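Local coordinates for protein calreticulin, putative (Trypanosoma cruzi, PDB 5HCF) that probably acts as a lectin-like chaperone of the calreticulin family, its globular domain binding carbohydrate and peptide through a legume-lectin fold, at residues Q171-E183 / P191-K203. Residues are numbered along the deposited sequence; the frame is centred on the assembly and turned at random. Where two conformers were deposited one is given.
Sequences QLEEDWSLLLPRE and PNPDFVEDSELHK
Arg182 NH2 is held between two carboxylates, Glu197 OE2 of the partner segment at 2.5 Å and Glu173 OE1 at 2.7 Å; Glu197 OE2 uses its syn lone pair and lies tilted from the guanidinium plane, while NH1 adds a weak bond to Glu197 OE1. The same guanidinium takes Glu173 side-on: NE and NH2 both donate to Glu173 OE1, with NE 2.8 Å from it, so one cation ties together two carboxylates that would otherwise probably repel each other. Phe195 lies against one face of this group, its CZ over the centre of the guanidinium, but the two planes stand 45° apart and do not stack flat. Lower on the extended arginine chain, CG sits over the middle of the Phe195 ring, a CH-pi contact of 3.8 Å from CG to the ring centroid. Phe195 carries its CG anti to the backbone N (chi1 175°), which swings the ring under the arginine. Leu180 O is at the ring edge, and Leu179 CB approaches Phe195 CE1 obliquely. Toward the start of 191-203, Asn192 is held by backbone and side chain alike: its N donates to Arg182 O (2.7 Å), its ND2 to Pro181 O (3.0 Å), the latter bond lying in the amide plane, and OD1 closes an Asx turn onto Asp194 N at the head of the type I turn 192-195. At the inner end, Leu201 is inserted among Leu178, Leu179 and Leu172; its CD1 meets Leu178 CD1 at 3.9 Å and also rests on Glu173 CB. The contact closes helix 172-175 and the loop leaving it against the chain returning toward strand 208-217, its centre about 24 Å from that of the chain. Tyr126 touches Leu178, Leu179 and Leu201 and hydrogen-bonds Asp198, and Leu172 packs on Leu124, so the inner end lies against strand 117-126 in an antiparallel sheet of the legume-lectin fold.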
# COMPACT_ATOMS: atom_id res chain seq x y z
N GLN A 171 -4.04 -16.69 7.50
CA GLN A 171 -5.22 -16.97 6.70
C GLN A 171 -6.16 -15.77 6.70
O GLN A 171 -6.41 -15.18 7.76
CB GLN A 171 -5.95 -18.21 7.23
CG GLN A 171 -5.08 -19.45 7.46
CD GLN A 171 -4.15 -19.76 6.30
OE1 GLN A 171 -4.58 -19.87 5.15
NE2 GLN A 171 -2.87 -19.94 6.60
N LEU A 172 -6.69 -15.42 5.53
CA LEU A 172 -7.62 -14.29 5.42
C LEU A 172 -8.82 -14.43 6.34
O LEU A 172 -9.24 -13.47 6.98
CB LEU A 172 -8.11 -14.14 3.98
CG LEU A 172 -7.12 -13.66 2.93
CD1 LEU A 172 -7.75 -13.75 1.55
CD2 LEU A 172 -6.68 -12.24 3.22
N GLU A 173 -9.36 -15.64 6.39
CA GLU A 173 -10.55 -15.94 7.18
C GLU A 173 -10.30 -15.74 8.68
O GLU A 173 -11.21 -15.38 9.43
CB GLU A 173 -11.01 -17.37 6.90
CG GLU A 173 -12.33 -17.74 7.54
CD GLU A 173 -12.74 -19.16 7.21
OE1 GLU A 173 -13.41 -19.80 8.05
OE2 GLU A 173 -12.38 -19.65 6.12
N GLU A 174 -9.07 -15.99 9.11
CA GLU A 174 -8.71 -15.93 10.52
C GLU A 174 -8.21 -14.56 10.98
O GLU A 174 -8.47 -14.14 12.10
CB GLU A 174 -7.67 -17.01 10.82
CG GLU A 174 -8.15 -18.45 10.54
CD GLU A 174 -7.08 -19.50 10.79
OE1 GLU A 174 -5.88 -19.16 10.78
OE2 GLU A 174 -7.44 -20.68 10.99
N ASP A 175 -7.49 -13.84 10.11
CA ASP A 175 -6.89 -12.56 10.50
C ASP A 175 -7.71 -11.33 10.10
O ASP A 175 -7.29 -10.20 10.34
CB ASP A 175 -5.48 -12.45 9.92
CG ASP A 175 -4.57 -13.57 10.37
OD1 ASP A 175 -4.94 -14.29 11.31
OD2 ASP A 175 -3.48 -13.73 9.79
N TRP A 176 -8.86 -11.56 9.46
CA TRP A 176 -9.86 -10.52 9.24
C TRP A 176 -11.21 -11.03 9.74
O TRP A 176 -11.38 -12.23 9.92
CB TRP A 176 -9.97 -10.14 7.76
CG TRP A 176 -8.89 -9.26 7.23
CD1 TRP A 176 -8.97 -7.92 7.03
CD2 TRP A 176 -7.58 -9.66 6.81
NE1 TRP A 176 -7.78 -7.45 6.52
CE2 TRP A 176 -6.91 -8.50 6.38
CE3 TRP A 176 -6.90 -10.88 6.77
CZ2 TRP A 176 -5.60 -8.53 5.91
CZ3 TRP A 176 -5.60 -10.90 6.30
CH2 TRP A 176 -4.96 -9.73 5.88
N SER A 177 -12.16 -10.13 9.93
CA SER A 177 -13.54 -10.53 10.21
C SER A 177 -14.35 -10.50 8.92
O SER A 177 -15.04 -9.52 8.63
CB SER A 177 -14.19 -9.63 11.27
OG SER A 177 -13.43 -9.63 12.47
N LEU A 178 -14.24 -11.57 8.14
CA LEU A 178 -14.90 -11.65 6.85
C LEU A 178 -16.15 -12.50 6.90
O LEU A 178 -17.19 -12.11 6.36
CB LEU A 178 -13.95 -12.20 5.79
CG LEU A 178 -12.63 -11.44 5.64
CD1 LEU A 178 -11.71 -12.10 4.62
CD2 LEU A 178 -12.93 -9.99 5.25
N LEU A 179 -16.06 -13.65 7.55
CA LEU A 179 -17.16 -14.61 7.54
C LEU A 179 -17.84 -14.73 8.90
O LEU A 179 -17.35 -14.20 9.91
CB LEU A 179 -16.65 -15.97 7.09
CG LEU A 179 -16.01 -16.02 5.69
CD1 LEU A 179 -15.48 -17.40 5.39
CD2 LEU A 179 -17.01 -15.58 4.62
N LEU A 180 -18.98 -15.41 8.91
CA LEU A 180 -19.72 -15.69 10.14
C LEU A 180 -18.93 -16.66 11.01
O LEU A 180 -17.98 -17.28 10.55
CB LEU A 180 -21.09 -16.27 9.81
CG LEU A 180 -22.09 -15.36 9.08
CD1 LEU A 180 -23.35 -16.13 8.70
CD2 LEU A 180 -22.43 -14.15 9.94
N PRO A 181 -19.33 -16.80 12.28
CA PRO A 181 -18.68 -17.76 13.18
C PRO A 181 -19.01 -19.19 12.79
O PRO A 181 -20.15 -19.49 12.43
CB PRO A 181 -19.27 -17.43 14.56
CG PRO A 181 -19.92 -16.08 14.41
CD PRO A 181 -20.36 -16.00 12.98
N ARG A 182 -18.02 -20.08 12.86
CA ARG A 182 -18.22 -21.47 12.50
C ARG A 182 -19.00 -22.20 13.59
O ARG A 182 -19.76 -23.14 13.30
CB ARG A 182 -16.88 -22.16 12.24
CG ARG A 182 -16.28 -21.80 10.89
CD ARG A 182 -14.98 -22.53 10.63
NE ARG A 182 -14.39 -22.13 9.36
CZ ARG A 182 -14.68 -22.68 8.18
NH1 ARG A 182 -15.55 -23.68 8.10
NH2 ARG A 182 -14.08 -22.24 7.08
N GLU A 183 -18.82 -21.78 14.83
CA GLU A 183 -19.55 -22.33 15.96
C GLU A 183 -20.65 -21.36 16.38
O GLU A 183 -20.48 -20.15 16.26
CB GLU A 183 -18.62 -22.61 17.14
CG GLU A 183 -17.75 -23.83 16.97
CD GLU A 183 -16.81 -24.05 18.15
OE1 GLU A 183 -15.98 -23.15 18.43
OE2 GLU A 183 -16.91 -25.11 18.80
N PRO A 191 -21.85 -26.66 15.58
CA PRO A 191 -21.67 -25.91 14.34
C PRO A 191 -22.75 -24.87 14.12
O PRO A 191 -23.90 -25.06 14.54
CB PRO A 191 -21.75 -27.00 13.27
CG PRO A 191 -22.61 -28.04 13.88
CD PRO A 191 -22.22 -28.06 15.33
N ASN A 192 -22.38 -23.76 13.48
CA ASN A 192 -23.34 -22.74 13.10
C ASN A 192 -23.83 -22.98 11.68
O ASN A 192 -23.12 -22.68 10.72
CB ASN A 192 -22.73 -21.34 13.23
CG ASN A 192 -23.68 -20.24 12.81
OD1 ASN A 192 -24.89 -20.46 12.68
ND2 ASN A 192 -23.15 -19.05 12.61
N PRO A 193 -25.06 -23.50 11.54
CA PRO A 193 -25.57 -23.88 10.22
C PRO A 193 -25.71 -22.68 9.29
O PRO A 193 -25.74 -22.86 8.08
CB PRO A 193 -26.95 -24.49 10.51
CG PRO A 193 -27.07 -24.57 11.99
CD PRO A 193 -26.06 -23.65 12.60
N ASP A 194 -25.77 -21.48 9.86
CA ASP A 194 -25.85 -20.27 9.04
C ASP A 194 -24.51 -19.90 8.44
O ASP A 194 -24.43 -19.06 7.54
CB ASP A 194 -26.39 -19.09 9.87
CG ASP A 194 -27.85 -19.27 10.26
OD1 ASP A 194 -28.54 -20.10 9.64
OD2 ASP A 194 -28.30 -18.56 11.18
N PHE A 195 -23.44 -20.53 8.93
CA PHE A 195 -22.11 -20.25 8.40
C PHE A 195 -22.05 -20.52 6.91
O PHE A 195 -22.51 -21.55 6.44
CB PHE A 195 -21.04 -21.08 9.10
CG PHE A 195 -19.67 -20.90 8.51
CD1 PHE A 195 -18.92 -19.77 8.79
CD2 PHE A 195 -19.12 -21.87 7.68
CE1 PHE A 195 -17.66 -19.60 8.25
CE2 PHE A 195 -17.86 -21.71 7.14
CZ PHE A 195 -17.13 -20.57 7.42
N VAL A 196 -21.47 -19.58 6.18
CA VAL A 196 -21.31 -19.72 4.75
C VAL A 196 -19.84 -19.72 4.37
O VAL A 196 -19.07 -18.86 4.80
CB VAL A 196 -22.02 -18.59 3.99
CG1 VAL A 196 -21.75 -18.71 2.50
CG2 VAL A 196 -23.51 -18.63 4.27
N GLU A 197 -19.46 -20.71 3.58
CA GLU A 197 -18.08 -20.87 3.17
C GLU A 197 -17.78 -19.97 1.98
O GLU A 197 -18.62 -19.81 1.08
CB GLU A 197 -17.81 -22.34 2.81
CG GLU A 197 -16.36 -22.76 2.85
CD GLU A 197 -15.87 -23.02 4.26
OE1 GLU A 197 -16.33 -24.00 4.89
OE2 GLU A 197 -15.00 -22.25 4.73
N ASP A 198 -16.61 -19.35 1.96
CA ASP A 198 -16.20 -18.59 0.79
C ASP A 198 -14.78 -18.96 0.38
O ASP A 198 -13.81 -18.62 1.06
CB ASP A 198 -16.31 -17.09 1.04
CG ASP A 198 -16.20 -16.28 -0.24
OD1 ASP A 198 -15.82 -16.86 -1.28
OD2 ASP A 198 -16.49 -15.07 -0.21
N SER A 199 -14.65 -19.64 -0.75
CA SER A 199 -13.34 -20.02 -1.25
C SER A 199 -12.72 -18.90 -2.07
O SER A 199 -11.58 -19.01 -2.52
CB SER A 199 -13.45 -21.28 -2.11
OG SER A 199 -14.24 -21.04 -3.26
N GLU A 200 -13.45 -17.80 -2.24
CA GLU A 200 -12.98 -16.68 -3.06
C GLU A 200 -12.81 -15.39 -2.26
O GLU A 200 -13.01 -14.30 -2.79
CB GLU A 200 -13.94 -16.43 -4.23
CG GLU A 200 -14.12 -17.62 -5.17
CD GLU A 200 -14.98 -17.29 -6.38
OE1 GLU A 200 -15.95 -16.51 -6.23
OE2 GLU A 200 -14.68 -17.80 -7.49
N LEU A 201 -12.45 -15.51 -0.99
CA LEU A 201 -12.11 -14.35 -0.18
C LEU A 201 -11.01 -13.53 -0.85
O LEU A 201 -11.08 -12.31 -0.91
CB LEU A 201 -11.66 -14.77 1.22
CG LEU A 201 -12.71 -15.40 2.14
CD1 LEU A 201 -12.07 -15.81 3.46
CD2 LEU A 201 -13.88 -14.44 2.37
N HIS A 202 -10.00 -14.23 -1.34
CA HIS A 202 -8.85 -13.60 -1.98
C HIS A 202 -9.21 -12.83 -3.25
O HIS A 202 -8.53 -11.88 -3.61
CB HIS A 202 -7.80 -14.66 -2.32
CG HIS A 202 -8.09 -15.40 -3.59
ND1 HIS A 202 -7.63 -14.98 -4.82
CD2 HIS A 202 -8.82 -16.51 -3.82
CE1 HIS A 202 -8.05 -15.81 -5.75
NE2 HIS A 202 -8.77 -16.75 -5.17
N LYS A 203 -10.28 -13.26 -3.91
CA LYS A 203 -10.63 -12.73 -5.23
C LYS A 203 -11.25 -11.35 -5.20
O LYS A 203 -12.12 -11.06 -4.37
CB LYS A 203 -11.57 -13.71 -5.93
CG LYS A 203 -11.80 -13.44 -7.40
CD LYS A 203 -12.89 -14.36 -7.93
CE LYS A 203 -14.28 -13.90 -7.48
NZ LYS A 203 -14.93 -12.88 -8.34